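Local coordinates for tubulin binding cofactor C (Leishmania major, PDB 5AJ8), which probably helps tubulin fold and promotes GTP hydrolysis by it together with other cofactors, being represented here by its beta-helical C-terminal domain, at residues 20-26 and 38-44; 92-98 and 160-164. The protein carries 1 engineered substitution. All blocks are in the same frame, centred on the assembly; numbering follows the deposited sequence.

Interaction 1. Residues 20-26 and 38-44; sequences DLFISHS and AIYCLPI
Strands 21-23 and 38-41 run parallel, their axes 4.8 Å apart at closest and inclined by 18°. Leu21 pairs with Ile39, Phe22 with Tyr40 and Ile23 with Cys41, at CA-CA distances of 4.6 to 5.1 Å. Staggered hydrogen bonds join Leu21 N to Ala38 O, Tyr40 N to Leu21 O and Ile23 N to Tyr40 O (each 2.9 Å), then Leu42 N to Ile23 O (3.0 Å). Before the first strand, the short carboxylate of Asp20 serves as acceptor, Ala38 N donating to OD1 (3.1 Å); its OD2 reaches Tyr40 OH through water 1 (2.8 and 2.6 Å), and this hydroxyl also bonds Ser164. On one face, branched apolar side chains and the small Cys41 fill the buried interior: Leu21 CD1-Ile39 CG1 4.3 Å, Ile23 CD1-Ile39 CG2 and Ile23 CB-Cys41 SG both 3.8 Å. On the other, Phe22 and Tyr40, both chi1 m, hold their rings nearly parallel (14°) but slid apart, centroids 5.7 Å apart. Beyond the strands His25 CD2 lies 3.6 Å from Leu42 CD1, and Ser26 O 3.4 Å from Ile44 CG2. Side chains in register on the same face of successive coils characterise a parallel beta-helix, this domain's fold.

Interaction 2. Residues 92-98 and 160-164; sequences RFGPYRC and EERAS
A C-terminal segment laid along an outer face of the parallel beta-helix forms this contact: residues 160-164, mostly extended and without regular secondary structure, run alongside strand 91-95 and the 3-10 turn 96-98, obliquely but in the same general direction, closing in on Cys98. Cys98 N bonds Pro95 O (3.1 Å) and closes that turn, so the backbone bends out of the sheet and brings Cys98 up against that segment. Here the backbones come closest, with the CA atoms of Cys98 and Ala163 4.5 Å apart. Cys98, small enough to be buried beneath the segment, has chi1 m and sets SG 3.5 Å from Glu161 OE1; the other carboxylate oxygen, OE2, lies 3.7 Å from Pro95 CD. Glu161, near the surface, also reaches Arg97 through water 3, which is 2.9 Å from Glu161 OE2 and 2.8 Å from Arg97 NH2; Arg97 also pairs with Glu133. At the far end, long side chains span the wider gap: Arg92 NH1 forms a salt bridge with Glu160 OE2 at 3.5 Å, bridged too by water 2 (3.0 and 2.9 Å respectively). Asp74 is a second salt-bridge partner of Arg92, and Glu160 OE1 accepts from Ala157 N. Ala163 centres an inverse gamma turn, and Cys98 O receives the CA-H of Ala163 (CA to O 3.2 Å) and a weak, bent hydrogen bond from Ser164 N (3.0 Å, 124°).

Overall arrangement
Both contacts lie on the same parallel sheet of the beta-helix, their centres about 15 Å apart. Interaction 1 pairs its edge strand 21-23 with strand 38-41, whereas interaction 2 spreads from strand 91-95 to the C-terminal segment lying along the outer face. They meet directly. Tyr96, sent off by the 3-10 turn of interaction 2, places OH 2.7 Å from Cys41 O, a probable hydrogen bond, and 3.4 Å from Pro43 CD. Tyr40 OH lies 2.7 Å from Ser164 OG, probably hydrogen-bonded, and also receives Arg162 NH1. The tyrosines, long and polar-tipped, thus connect early strands to chain segments far along the sequence.

Interaction 1. Residues 20-26 and 38-44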
ATOM      1  N   ASP A  20     -14.405  -2.655   2.385  1.00 26.82           N
ATOM      2  CA  ASP A  20     -13.057  -3.137   2.181  1.00 24.72           C
ATOM      3  C   ASP A  20     -12.802  -3.509   0.717  1.00 21.57           C
ATOM      4  O   ASP A  20     -13.660  -4.103   0.073  1.00 26.02           O
ATOM      5  CB  ASP A  20     -12.747  -4.284   3.138  1.00 25.28           C
ATOM      6  CG  ASP A  20     -12.652  -3.811   4.607  1.00 29.17           C
ATOM      7  OD1 ASP A  20     -12.875  -2.587   4.881  1.00 28.46           O
ATOM      8  OD2 ASP A  20     -12.348  -4.659   5.484  1.00 27.29           O
ATOM      9  N   LEU A  21     -11.654  -3.094   0.178  1.00 18.99           N
ATOM     10  CA  LEU A  21     -11.308  -3.337  -1.244  1.00 18.61           C
ATOM     11  C   LEU A  21     -10.188  -4.376  -1.389  1.00 16.55           C
ATOM     12  O   LEU A  21      -9.263  -4.414  -0.568  1.00 15.70           O
ATOM     13  CB  LEU A  21     -10.885  -2.045  -1.931  1.00 19.03           C
ATOM     14  CG  LEU A  21     -11.874  -0.882  -1.879  1.00 21.80           C
ATOM     15  CD1 LEU A  21     -11.286   0.265  -2.687  1.00 23.71           C
ATOM     16  CD2 LEU A  21     -13.238  -1.287  -2.421  1.00 24.53           C
ATOM     17  N   PHE A  22     -10.288  -5.204  -2.426  1.00 15.29           N
ATOM     18  CA  PHE A  22      -9.318  -6.254  -2.706  1.00 15.16           C
ATOM     19  C   PHE A  22      -8.745  -6.028  -4.110  1.00 14.96           C
ATOM     20  O   PHE A  22      -9.412  -6.245  -5.103  1.00 16.25           O
ATOM     21  CB  PHE A  22      -9.964  -7.629  -2.548  1.00 15.81           C
ATOM     22  CG  PHE A  22     -10.477  -7.883  -1.146  1.00 16.01           C
ATOM     23  CD1 PHE A  22      -9.595  -8.119  -0.112  1.00 15.24           C
ATOM     24  CD2 PHE A  22     -11.831  -7.842  -0.857  1.00 17.60           C
ATOM     25  CE1 PHE A  22     -10.044  -8.336   1.175  1.00 15.76           C
ATOM     26  CE2 PHE A  22     -12.303  -8.045   0.451  1.00 17.55           C
ATOM     27  CZ  PHE A  22     -11.405  -8.298   1.465  1.00 16.53           C
ATOM     28  N   ILE A  23      -7.518  -5.531  -4.170  1.00 14.07           N
ATOM     29  CA  ILE A  23      -6.886  -5.120  -5.424  1.00 15.01           C
ATOM     30  C   ILE A  23      -5.955  -6.239  -5.867  1.00 14.61           C
ATOM     31  O   ILE A  23      -4.975  -6.537  -5.183  1.00 13.89           O
ATOM     32  CB  ILE A  23      -6.138  -3.793  -5.218  1.00 15.35           C
ATOM     33  CG1 ILE A  23      -7.229  -2.746  -4.827  1.00 16.38           C
ATOM     34  CG2 ILE A  23      -5.307  -3.399  -6.450  1.00 14.88           C
ATOM     35  CD1 ILE A  23      -6.831  -1.293  -4.879  1.00 17.54           C
ATOM     36  N   SER A  24      -6.258  -6.877  -6.983  1.00 15.64           N
ATOM     37  CA  SER A  24      -5.421  -8.015  -7.424  1.00 18.19           C
ATOM     38  C   SER A  24      -4.090  -7.523  -8.021  1.00 16.83           C
ATOM     39  O   SER A  24      -3.876  -6.320  -8.194  1.00 14.92           O
ATOM     40  CB  SER A  24      -6.180  -8.942  -8.397  1.00 20.61           C
ATOM     41  OG  SER A  24      -5.538 -10.206  -8.504  1.00 24.06           O
ATOM     42  N   HIS A  25      -3.185  -8.463  -8.265  1.00 18.52           N
ATOM     43  CA  HIS A  25      -1.853  -8.157  -8.837  1.00 19.73           C
ATOM     44  C   HIS A  25      -1.996  -7.632 -10.258  1.00 18.23           C
ATOM     45  O   HIS A  25      -2.866  -8.072 -10.992  1.00 18.15           O
ATOM     46  CB  HIS A  25      -0.889  -9.357  -8.781  1.00 22.96           C
ATOM     47  CG  HIS A  25      -1.509 -10.669  -9.149  1.00 30.99           C
ATOM     48  ND1 HIS A  25      -1.701 -11.081 -10.453  1.00 35.57           N
ATOM     49  CD2 HIS A  25      -2.012 -11.659  -8.363  1.00 36.12           C
ATOM     50  CE1 HIS A  25      -2.279 -12.272 -10.453  1.00 38.92           C
ATOM     51  NE2 HIS A  25      -2.486 -12.638  -9.199  1.00 37.02           N
ATOM     52  N   SER A  26      -1.156  -6.672 -10.627  1.00 16.91           N
ATOM     53  CA  SER A  26      -1.151  -6.096 -11.966  1.00 16.80           C
ATOM     54  C   SER A  26       0.133  -5.309 -12.114  1.00 17.02           C
ATOM     55  O   SER A  26       0.939  -5.305 -11.191  1.00 14.67           O
ATOM     56  CB  SER A  26      -2.371  -5.170 -12.156  1.00 17.17           C
ATOM     57  OG  SER A  26      -2.208  -3.939 -11.462  1.00 16.37           O
ATOM     58  N   ALA A  38     -10.598  -0.502   4.534  1.00 15.39           N
ATOM     59  CA  ALA A  38      -9.323  -1.157   4.457  1.00 14.26           C
ATOM     60  C   ALA A  38      -9.124  -1.558   3.016  1.00 14.10           C
ATOM     61  O   ALA A  38     -10.056  -2.049   2.362  1.00 15.23           O
ATOM     62  CB  ALA A  38      -9.295  -2.382   5.361  1.00 14.22           C
ATOM     63  N   ILE A  39      -7.910  -1.370   2.520  1.00 13.37           N
ATOM     64  CA  ILE A  39      -7.584  -1.679   1.131  1.00 12.93           C
ATOM     65  C   ILE A  39      -6.433  -2.681   1.118  1.00 11.88           C
ATOM     66  O   ILE A  39      -5.347  -2.374   1.563  1.00 11.06           O
ATOM     67  CB  ILE A  39      -7.207  -0.395   0.362  1.00 13.36           C
ATOM     68  CG1 ILE A  39      -8.347   0.621   0.429  1.00 14.24           C
ATOM     69  CG2 ILE A  39      -6.870  -0.709  -1.090  1.00 13.92           C
ATOM     70  CD1 ILE A  39      -8.011   1.940  -0.246  1.00 14.52           C
ATOM     71  N   TYR A  40      -6.694  -3.882   0.619  1.00 11.80           N
ATOM     72  CA  TYR A  40      -5.719  -4.971   0.601  1.00 11.01           C
ATOM     73  C   TYR A  40      -5.265  -5.215  -0.831  1.00 11.03           C
ATOM     74  O   TYR A  40      -6.077  -5.650  -1.658  1.00 11.40           O
ATOM     75  CB  TYR A  40      -6.376  -6.225   1.161  1.00 11.05           C
ATOM     76  CG  TYR A  40      -6.794  -6.088   2.594  1.00 10.76           C
ATOM     77  CD1 TYR A  40      -5.861  -6.171   3.606  1.00 10.14           C
ATOM     78  CD2 TYR A  40      -8.126  -5.884   2.939  1.00 10.87           C
ATOM     79  CE1 TYR A  40      -6.236  -6.044   4.912  1.00 10.04           C
ATOM     80  CE2 TYR A  40      -8.510  -5.776   4.246  1.00 10.78           C
ATOM     81  CZ  TYR A  40      -7.563  -5.843   5.227  1.00 10.33           C
ATOM     82  OH  TYR A  40      -7.934  -5.746   6.530  1.00 10.47           O
ATOM     83  N   CYS A  41      -3.999  -4.901  -1.130  1.00 10.87           N
ATOM     84  CA  CYS A  41      -3.429  -5.107  -2.456  1.00 11.43           C
ATOM     85  C   CYS A  41      -2.415  -6.261  -2.505  1.00 11.76           C
ATOM     86  O   CYS A  41      -1.435  -6.288  -1.752  1.00 11.17           O
ATOM     87  CB  CYS A  41      -2.724  -3.859  -2.982  1.00 11.96           C
ATOM     88  SG  CYS A  41      -3.617  -2.294  -2.780  1.00 13.39           S
ATOM     89  N   LEU A  42      -2.644  -7.191  -3.420  1.00 11.65           N
ATOM     90  CA  LEU A  42      -1.612  -8.135  -3.793  1.00 12.15           C
ATOM     91  C   LEU A  42      -0.459  -7.316  -4.429  1.00 11.85           C
ATOM     92  O   LEU A  42      -0.664  -6.191  -4.880  1.00 11.97           O
ATOM     93  CB  LEU A  42      -2.162  -9.191  -4.748  1.00 12.92           C
ATOM     94  CG  LEU A  42      -3.324 -10.052  -4.235  1.00 14.05           C
ATOM     95  CD1 LEU A  42      -3.757 -11.074  -5.269  1.00 14.95           C
ATOM     96  CD2 LEU A  42      -2.976 -10.742  -2.915  1.00 14.31           C
ATOM     97  N   PRO A  43       0.768  -7.854  -4.408  1.00 11.23           N
ATOM     98  CA  PRO A  43       1.901  -7.078  -4.935  1.00 11.07           C
ATOM     99  C   PRO A  43       1.675  -6.569  -6.358  1.00 10.91           C
ATOM    100  O   PRO A  43       1.238  -7.322  -7.188  1.00 11.67           O
ATOM    101  CB  PRO A  43       3.078  -8.077  -4.856  1.00 10.99           C
ATOM    102  CG  PRO A  43       2.703  -8.995  -3.726  1.00 10.87           C
ATOM    103  CD  PRO A  43       1.210  -9.130  -3.811  1.00 11.30           C
ATOM    104  N   ILE A  44       1.967  -5.287  -6.599  1.00 10.90           N
ATOM    105  CA  ILE A  44       1.850  -4.655  -7.914  1.00 10.56           C
ATOM    106  C   ILE A  44       3.244  -4.510  -8.512  1.00 10.63           C
ATOM    107  O   ILE A  44       4.140  -3.973  -7.867  1.00  9.59           O
ATOM    108  CB  ILE A  44       1.241  -3.259  -7.758  1.00 10.65           C
ATOM    109  CG1 ILE A  44      -0.053  -3.302  -6.936  1.00 10.48           C
ATOM    110  CG2 ILE A  44       1.015  -2.607  -9.104  1.00 11.18           C
ATOM    111  CD1 ILE A  44      -1.118  -4.177  -7.548  1.00 11.28           C
TER
HETATM  112  O   HOH W   1     -10.393  -5.432   7.298  1.00 14.57           O

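Interaction 2. Residues 92-98 and 160-164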
ATOM      1  N   ARG A  92       0.604   7.727   8.363  1.00  9.88           N
ATOM      2  CA  ARG A  92       1.436   6.873   9.205  1.00 10.18           C
ATOM      3  C   ARG A  92       1.852   5.625   8.419  1.00  9.51           C
ATOM      4  O   ARG A  92       1.007   4.981   7.770  1.00  9.50           O
ATOM      5  CB  ARG A  92       0.675   6.456  10.466  1.00 10.39           C
ATOM      6  CG  ARG A  92       0.095   7.643  11.230  1.00 11.60           C
ATOM      7  CD  ARG A  92      -0.359   7.253  12.630  1.00 12.18           C
ATOM      8  NE  ARG A  92      -1.374   6.205  12.573  1.00 12.06           N
ATOM      9  CZ  ARG A  92      -1.878   5.596  13.633  1.00 13.66           C
ATOM     10  NH1 ARG A  92      -1.449   5.902  14.843  1.00 14.66           N
ATOM     11  NH2 ARG A  92      -2.836   4.674  13.493  1.00 15.58           N
ATOM     12  N   PHE A  93       3.123   5.283   8.504  1.00  9.27           N
ATOM     13  CA  PHE A  93       3.710   4.194   7.709  1.00  9.11           C
ATOM     14  C   PHE A  93       4.197   3.014   8.514  1.00  9.20           C
ATOM     15  O   PHE A  93       4.867   3.151   9.525  1.00  9.73           O
ATOM     16  CB  PHE A  93       4.859   4.715   6.845  1.00  9.20           C
ATOM     17  CG  PHE A  93       4.398   5.563   5.700  1.00  9.07           C
ATOM     18  CD1 PHE A  93       4.044   6.868   5.901  1.00  9.26           C
ATOM     19  CD2 PHE A  93       4.314   5.030   4.423  1.00  9.24           C
ATOM     20  CE1 PHE A  93       3.617   7.650   4.850  1.00  9.59           C
ATOM     21  CE2 PHE A  93       3.867   5.786   3.367  1.00  9.50           C
ATOM     22  CZ  PHE A  93       3.513   7.103   3.578  1.00  9.56           C
ATOM     23  N   GLY A  94       3.858   1.844   8.009  1.00  8.94           N
ATOM     24  CA  GLY A  94       4.238   0.577   8.593  1.00  9.39           C
ATOM     25  C   GLY A  94       4.635  -0.388   7.487  1.00  9.22           C
ATOM     26  O   GLY A  94       4.585  -0.044   6.291  1.00  8.63           O
ATOM     27  N   PRO A  95       5.056  -1.593   7.879  1.00  9.46           N
ATOM     28  CA  PRO A  95       5.447  -2.642   6.948  1.00  9.26           C
ATOM     29  C   PRO A  95       4.287  -3.527   6.456  1.00  8.88           C
ATOM     30  O   PRO A  95       3.324  -3.820   7.201  1.00  8.82           O
ATOM     31  CB  PRO A  95       6.399  -3.471   7.793  1.00 10.04           C
ATOM     32  CG  PRO A  95       5.765  -3.439   9.155  1.00 10.50           C
ATOM     33  CD  PRO A  95       5.258  -2.010   9.283  1.00 10.08           C
ATOM     34  N   TYR A  96       4.431  -3.978   5.216  1.00  8.79           N
ATOM     35  CA  TYR A  96       3.449  -4.831   4.514  1.00  8.86           C
ATOM     36  C   TYR A  96       3.221  -6.175   5.227  1.00 10.07           C
ATOM     37  O   TYR A  96       2.140  -6.782   5.134  1.00  9.83           O
ATOM     38  CB  TYR A  96       3.978  -5.061   3.097  1.00  8.58           C
ATOM     39  CG  TYR A  96       3.094  -5.752   2.091  1.00  8.68           C
ATOM     40  CD1 TYR A  96       1.858  -5.221   1.729  1.00  8.67           C
ATOM     41  CD2 TYR A  96       3.521  -6.909   1.459  1.00  9.16           C
ATOM     42  CE1 TYR A  96       1.075  -5.818   0.768  1.00  8.96           C
ATOM     43  CE2 TYR A  96       2.745  -7.518   0.496  1.00  9.49           C
ATOM     44  CZ  TYR A  96       1.522  -6.971   0.154  1.00  9.38           C
ATOM     45  OH  TYR A  96       0.755  -7.569  -0.810  1.00  9.66           O
ATOM     46  N   ARG A  97       4.242  -6.631   5.933  1.00 11.04           N
ATOM     47  CA  ARG A  97       4.157  -7.862   6.689  1.00 12.61           C
ATOM     48  C   ARG A  97       3.012  -7.854   7.750  1.00 12.79           C
ATOM     49  O   ARG A  97       2.595  -8.910   8.195  1.00 12.16           O
ATOM     50  CB  ARG A  97       5.514  -8.203   7.329  1.00 13.74           C
ATOM     51  CG  ARG A  97       5.974  -7.220   8.382  1.00 14.37           C
ATOM     52  CD  ARG A  97       7.334  -7.589   8.962  1.00 16.10           C
ATOM     53  NE  ARG A  97       7.793  -6.542   9.873  1.00 17.63           N
ATOM     54  CZ  ARG A  97       8.717  -5.612   9.602  1.00 19.72           C
ATOM     55  NH1 ARG A  97       9.357  -5.581   8.430  1.00 20.11           N
ATOM     56  NH2 ARG A  97       9.032  -4.701  10.533  1.00 20.56           N
ATOM     57  N   CYS A  98       2.511  -6.667   8.130  1.00 12.28           N
ATOM     58  CA  CYS A  98       1.319  -6.586   8.990  1.00 12.85           C
ATOM     59  C   CYS A  98       0.082  -7.205   8.348  1.00 12.32           C
ATOM     60  O   CYS A  98      -0.874  -7.512   9.052  1.00 12.67           O
ATOM     61  CB  CYS A  98       1.010  -5.128   9.386  1.00 12.90           C
ATOM     62  SG  CYS A  98       2.336  -4.429  10.395  1.00 13.85           S
ATOM     63  N   GLU A 160       0.715   0.184  17.503  1.00 28.19           N
ATOM     64  CA  GLU A 160      -0.291   0.787  16.650  1.00 26.62           C
ATOM     65  C   GLU A 160      -0.397   0.020  15.335  1.00 20.93           C
ATOM     66  O   GLU A 160      -1.214   0.363  14.508  1.00 19.31           O
ATOM     67  CB  GLU A 160       0.063   2.252  16.359  1.00 29.61           C
ATOM     68  CG  GLU A 160       0.333   3.097  17.596  1.00 36.36           C
ATOM     69  CD  GLU A 160       0.803   4.512  17.259  1.00 38.24           C
ATOM     70  OE1 GLU A 160       1.748   4.684  16.447  1.00 34.70           O
ATOM     71  OE2 GLU A 160       0.231   5.455  17.827  1.00 41.60           O
ATOM     72  N   GLU A 161       0.417  -1.002  15.125  1.00 18.76           N
ATOM     73  CA  GLU A 161       0.317  -1.762  13.873  1.00 18.03           C
ATOM     74  C   GLU A 161      -1.006  -2.527  13.864  1.00 15.95           C
ATOM     75  O   GLU A 161      -1.397  -3.073  14.858  1.00 15.59           O
ATOM     76  CB  GLU A 161       1.529  -2.692  13.659  1.00 18.70           C
ATOM     77  CG  GLU A 161       2.774  -1.939  13.184  1.00 21.09           C
ATOM     78  CD  GLU A 161       4.065  -2.785  13.182  1.00 23.10           C
ATOM     79  OE1 GLU A 161       4.034  -4.013  13.408  1.00 24.17           O
ATOM     80  OE2 GLU A 161       5.137  -2.208  12.951  1.00 22.10           O
ATOM     81  N   ARG A 162      -1.704  -2.505  12.744  1.00 14.82           N
ATOM     82  CA  ARG A 162      -2.934  -3.288  12.597  1.00 15.28           C
ATOM     83  C   ARG A 162      -2.600  -4.556  11.802  1.00 14.15           C
ATOM     84  O   ARG A 162      -2.461  -4.516  10.590  1.00 13.45           O
ATOM     85  CB  ARG A 162      -3.989  -2.460  11.897  1.00 14.39           C
ATOM     86  CG  ARG A 162      -5.326  -3.127  11.630  1.00 14.33           C
ATOM     87  CD  ARG A 162      -6.115  -2.141  10.766  1.00 14.13           C
ATOM     88  NE  ARG A 162      -7.479  -2.550  10.461  1.00 14.87           N
ATOM     89  CZ  ARG A 162      -7.849  -3.303   9.429  1.00 15.35           C
ATOM     90  NH1 ARG A 162      -6.944  -3.824   8.577  1.00 13.72           N
ATOM     91  NH2 ARG A 162      -9.151  -3.562   9.277  1.00 15.13           N
ATOM     92  N   ALA A 163      -2.455  -5.656  12.526  1.00 13.94           N
ATOM     93  CA  ALA A 163      -2.042  -6.937  11.952  1.00 14.17           C
ATOM     94  C   ALA A 163      -3.272  -7.685  11.434  1.00 13.87           C
ATOM     95  O   ALA A 163      -3.904  -8.419  12.165  1.00 16.20           O
ATOM     96  CB  ALA A 163      -1.300  -7.756  13.007  1.00 14.69           C
ATOM     97  N   SER A 164      -3.636  -7.457  10.179  1.00 13.22           N
ATOM     98  CA  SER A 164      -4.894  -7.970   9.630  1.00 13.10           C
ATOM     99  C   SER A 164      -4.760  -9.455   9.218  1.00 13.68           C
ATOM    100  O   SER A 164      -3.817  -9.831   8.481  1.00 12.17           O
ATOM    101  CB  SER A 164      -5.343  -7.123   8.438  1.00 11.99           C
ATOM    102  OG  SER A 164      -6.492  -7.656   7.798  1.00 12.40           O
TER
HETATM  103  O   HOH W   2       0.565   7.750  16.016  1.00 36.54           O
HETATM  104  O   HOH W   3       7.464  -3.833  12.648  1.00 28.23           O